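PDB 3MKC: racemase from Pseudovibrio sp. JE062, which belongs to the mandelate racemase/muconate lactonizing enzyme family of the enolase superfamily and is named as a racemase. Local coordinates for residues A[137-149]-A[171-183]. Sequence-based numbering, arbitrary orientation.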
# COMPACT_ATOMS: atom_id res chain seq x y z
N LYS A 137 0.26 15.12 13.05
CA LYS A 137 -0.52 13.88 13.02
C LYS A 137 -1.02 13.54 11.62
O LYS A 137 -1.19 14.43 10.78
CB LYS A 137 -1.73 13.97 13.95
CG LYS A 137 -1.39 14.20 15.42
CD LYS A 137 -2.02 13.14 16.31
CE LYS A 137 -3.52 13.01 16.06
NZ LYS A 137 -4.14 11.93 16.89
N VAL A 138 -1.27 12.26 11.36
CA VAL A 138 -1.80 11.84 10.07
C VAL A 138 -3.10 11.08 10.28
O VAL A 138 -3.31 10.49 11.34
CB VAL A 138 -0.80 10.95 9.29
CG1 VAL A 138 0.51 11.71 9.08
CG2 VAL A 138 -0.55 9.65 10.04
N HIS A 139 -3.98 11.11 9.29
CA HIS A 139 -5.27 10.43 9.38
C HIS A 139 -5.49 9.47 8.24
O HIS A 139 -5.50 9.86 7.07
CB HIS A 139 -6.41 11.46 9.39
CG HIS A 139 -6.30 12.46 10.50
ND1 HIS A 139 -5.41 13.51 10.46
CD2 HIS A 139 -6.92 12.53 11.69
CE1 HIS A 139 -5.49 14.19 11.59
NE2 HIS A 139 -6.40 13.62 12.35
N PRO A 140 -5.67 8.18 8.55
CA PRO A 140 -5.88 7.21 7.48
C PRO A 140 -7.36 7.03 7.20
O PRO A 140 -8.20 7.48 7.97
CB PRO A 140 -5.30 5.95 8.07
CG PRO A 140 -5.83 6.03 9.49
CD PRO A 140 -5.58 7.50 9.86
N TYR A 141 -7.67 6.40 6.07
CA TYR A 141 -9.05 6.08 5.79
C TYR A 141 -8.99 4.57 6.00
O TYR A 141 -7.97 3.94 5.71
CB TYR A 141 -9.47 6.45 4.36
CG TYR A 141 -8.95 5.58 3.23
CD1 TYR A 141 -9.44 4.29 3.02
CD2 TYR A 141 -8.01 6.08 2.32
CE1 TYR A 141 -9.02 3.53 1.93
CE2 TYR A 141 -7.59 5.33 1.23
CZ TYR A 141 -8.09 4.05 1.04
OH TYR A 141 -7.67 3.30 -0.02
N LEU A 142 -10.04 4.01 6.56
CA LEU A 142 -10.04 2.58 6.82
C LEU A 142 -10.90 1.84 5.81
O LEU A 142 -12.03 2.23 5.55
CB LEU A 142 -10.54 2.29 8.24
CG LEU A 142 -9.77 3.01 9.34
CD1 LEU A 142 -10.32 2.58 10.70
CD2 LEU A 142 -8.29 2.68 9.25
N THR A 143 -10.34 0.79 5.23
CA THR A 143 -11.07 -0.00 4.26
C THR A 143 -11.89 -1.04 5.01
O THR A 143 -11.34 -1.84 5.78
CB THR A 143 -10.10 -0.68 3.28
OG1 THR A 143 -9.31 0.32 2.64
CG2 THR A 143 -10.87 -1.47 2.23
N LEU A 144 -13.20 -1.03 4.78
CA LEU A 144 -14.13 -1.93 5.46
C LEU A 144 -14.79 -2.95 4.54
O LEU A 144 -15.07 -2.67 3.38
CB LEU A 144 -15.23 -1.12 6.13
CG LEU A 144 -14.78 0.07 6.99
CD1 LEU A 144 -15.99 0.87 7.43
CD2 LEU A 144 -13.99 -0.45 8.18
N TYR A 145 -15.06 -4.13 5.10
CA TYR A 145 -15.75 -5.18 4.36
C TYR A 145 -16.25 -6.24 5.35
O TYR A 145 -15.47 -6.90 6.02
CB TYR A 145 -14.82 -5.84 3.34
CG TYR A 145 -15.57 -6.64 2.29
CD1 TYR A 145 -16.20 -5.99 1.23
CD2 TYR A 145 -15.65 -8.03 2.36
CE1 TYR A 145 -16.90 -6.71 0.26
CE2 TYR A 145 -16.34 -8.76 1.39
CZ TYR A 145 -16.96 -8.10 0.34
OH TYR A 145 -17.63 -8.82 -0.63
N PRO A 146 -17.58 -6.39 5.44
CA PRO A 146 -18.16 -7.38 6.36
C PRO A 146 -17.98 -8.81 5.89
O PRO A 146 -17.55 -9.06 4.75
CB PRO A 146 -19.62 -6.97 6.41
CG PRO A 146 -19.87 -6.51 5.00
CD PRO A 146 -18.64 -5.66 4.73
N ALA A 147 -18.29 -9.76 6.77
CA ALA A 147 -18.19 -11.17 6.44
C ALA A 147 -19.52 -11.52 5.79
O ALA A 147 -20.45 -11.95 6.46
CB ALA A 147 -17.99 -11.99 7.70
N ILE A 148 -19.61 -11.32 4.47
CA ILE A 148 -20.85 -11.60 3.75
C ILE A 148 -20.67 -12.49 2.52
O ILE A 148 -19.66 -12.40 1.82
CB ILE A 148 -21.55 -10.29 3.29
CG1 ILE A 148 -20.55 -9.40 2.54
CG2 ILE A 148 -22.14 -9.55 4.49
CD1 ILE A 148 -21.17 -8.21 1.86
N PRO A 149 -21.63 -13.39 2.25
CA PRO A 149 -21.55 -14.27 1.10
C PRO A 149 -22.87 -14.25 0.33
O PRO A 149 -23.77 -15.03 0.62
CB PRO A 149 -21.28 -15.62 1.74
CG PRO A 149 -22.10 -15.55 3.06
CD PRO A 149 -22.36 -14.06 3.34
N HIS A 171 -15.54 5.74 16.60
CA HIS A 171 -14.11 5.94 16.82
C HIS A 171 -13.60 7.17 16.07
O HIS A 171 -12.40 7.35 15.90
CB HIS A 171 -13.31 4.73 16.33
CG HIS A 171 -13.49 3.50 17.17
ND1 HIS A 171 -14.71 2.88 17.33
CD2 HIS A 171 -12.60 2.77 17.87
CE1 HIS A 171 -14.56 1.81 18.10
NE2 HIS A 171 -13.29 1.72 18.44
N ASN A 172 -14.53 8.01 15.63
CA ASN A 172 -14.19 9.23 14.89
C ASN A 172 -13.21 9.00 13.74
O ASN A 172 -12.28 9.79 13.55
CB ASN A 172 -13.62 10.29 15.84
CG ASN A 172 -14.63 10.78 16.85
OD1 ASN A 172 -15.76 11.13 16.49
ND2 ASN A 172 -14.24 10.82 18.11
N ILE A 173 -13.42 7.93 12.99
CA ILE A 173 -12.57 7.65 11.83
C ILE A 173 -12.97 8.70 10.79
O ILE A 173 -14.15 8.86 10.48
CB ILE A 173 -12.84 6.24 11.26
CG1 ILE A 173 -12.50 5.18 12.31
CG2 ILE A 173 -12.01 6.02 10.00
CD1 ILE A 173 -11.09 5.28 12.85
N ARG A 174 -11.98 9.42 10.26
CA ARG A 174 -12.25 10.49 9.31
C ARG A 174 -12.73 10.05 7.92
O ARG A 174 -13.36 10.84 7.21
CB ARG A 174 -11.01 11.36 9.15
CG ARG A 174 -10.43 11.87 10.46
CD ARG A 174 -11.41 12.77 11.19
NE ARG A 174 -10.86 13.29 12.44
CZ ARG A 174 -9.89 14.20 12.52
NH1 ARG A 174 -9.36 14.72 11.42
NH2 ARG A 174 -9.46 14.60 13.71
N ALA A 175 -12.44 8.81 7.53
CA ALA A 175 -12.86 8.33 6.22
C ALA A 175 -12.81 6.81 6.13
O ALA A 175 -11.97 6.17 6.75
CB ALA A 175 -11.97 8.94 5.13
N VAL A 176 -13.73 6.25 5.35
CA VAL A 176 -13.80 4.81 5.18
C VAL A 176 -14.05 4.46 3.71
O VAL A 176 -14.61 5.26 2.96
CB VAL A 176 -14.95 4.21 6.02
CG1 VAL A 176 -14.69 4.46 7.51
CG2 VAL A 176 -16.28 4.82 5.60
N LYS A 177 -13.63 3.27 3.32
CA LYS A 177 -13.84 2.82 1.95
C LYS A 177 -14.68 1.56 1.99
O LYS A 177 -14.40 0.65 2.76
CB LYS A 177 -12.51 2.52 1.26
CG LYS A 177 -12.68 2.11 -0.20
CD LYS A 177 -11.35 2.09 -0.95
CE LYS A 177 -10.47 0.91 -0.54
NZ LYS A 177 -9.17 0.92 -1.27
N VAL A 178 -15.72 1.52 1.17
CA VAL A 178 -16.59 0.36 1.08
C VAL A 178 -16.35 -0.25 -0.29
O VAL A 178 -15.75 0.38 -1.15
CB VAL A 178 -18.07 0.76 1.20
CG1 VAL A 178 -18.31 1.42 2.56
CG2 VAL A 178 -18.44 1.72 0.07
N CYS A 179 -16.81 -1.48 -0.49
CA CYS A 179 -16.62 -2.15 -1.77
C CYS A 179 -17.93 -2.71 -2.29
O CYS A 179 -18.87 -2.95 -1.53
CB CYS A 179 -15.64 -3.32 -1.64
SG CYS A 179 -14.15 -2.98 -0.71
N VAL A 180 -17.98 -2.93 -3.60
CA VAL A 180 -19.14 -3.53 -4.23
C VAL A 180 -18.70 -4.98 -4.43
O VAL A 180 -17.78 -5.25 -5.19
CB VAL A 180 -19.45 -2.91 -5.62
CG1 VAL A 180 -20.63 -3.63 -6.26
CG2 VAL A 180 -19.77 -1.43 -5.47
N PRO A 181 -19.33 -5.93 -3.71
CA PRO A 181 -18.96 -7.34 -3.83
C PRO A 181 -18.80 -7.81 -5.28
O PRO A 181 -19.68 -7.61 -6.12
CB PRO A 181 -20.11 -8.04 -3.12
CG PRO A 181 -20.43 -7.08 -2.02
CD PRO A 181 -20.44 -5.76 -2.76
N ILE A 182 -17.67 -8.44 -5.56
CA ILE A 182 -17.35 -8.94 -6.90
C ILE A 182 -18.45 -9.75 -7.58
O ILE A 182 -18.99 -9.34 -8.61
CB ILE A 182 -16.08 -9.81 -6.86
CG1 ILE A 182 -14.93 -9.01 -6.26
CG2 ILE A 182 -15.74 -10.29 -8.26
CD1 ILE A 182 -13.61 -9.76 -6.22
N LYS A 183 -18.77 -10.90 -7.01
CA LYS A 183 -19.79 -11.77 -7.59
C LYS A 183 -21.22 -11.30 -7.34
O LYS A 183 -22.15 -12.10 -7.32
CB LYS A 183 -19.61 -13.19 -7.07
CG LYS A 183 -18.27 -13.81 -7.43
CD LYS A 183 -18.18 -15.25 -6.92
CE LYS A 183 -16.88 -15.93 -7.31
NZ LYS A 183 -16.81 -17.31 -6.74
O HOH W 1 -9.41 8.47 10.34
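Lys177 reaches from strand 175-179 along Tyr141 and Thr143 of the neighbouring strand 141-143. Its CB lies 3.7 Å from Tyr141 CE1, obliquely to the ring. With CG anti to the backbone N, the chain runs on, CD near Tyr141 CE1 and OH, then bends at chi3 (73°), bringing CE to 3.4 Å from Thr143 OG1 and close to CG2. The tip, NZ, donates to Tyr141 OH at 3.1 Å and forms a salt bridge with Glu238, while Thr143 OG1 bonds to Glu339. A long, flexible lysine suits this place: its methylenes pack on the tyrosine and its ammonium reaches Glu238, with only a long, weak ion pair to Glu339. Beneath it the strands run parallel: Lys177 N donates to Leu142 O at 2.9 Å, and Leu144 N to Lys177 O in a nearly straight bond (171°). The opposite face carries Leu142 and Val176; branched Val176 packs on Ala168 of helix 154-170, and Leu144, just past the strand, brings CD1 to 3.8 Å from Val176 CB. At one end, Arg174 NH1 sits over one His139 ring face, toward its rim, the planes 25° apart. Helix 154-170 links the strands, giving the beta-alpha-beta crossover characteristic of the enolase-superfamily TIM-like barrel, with Lys177 pointing inside.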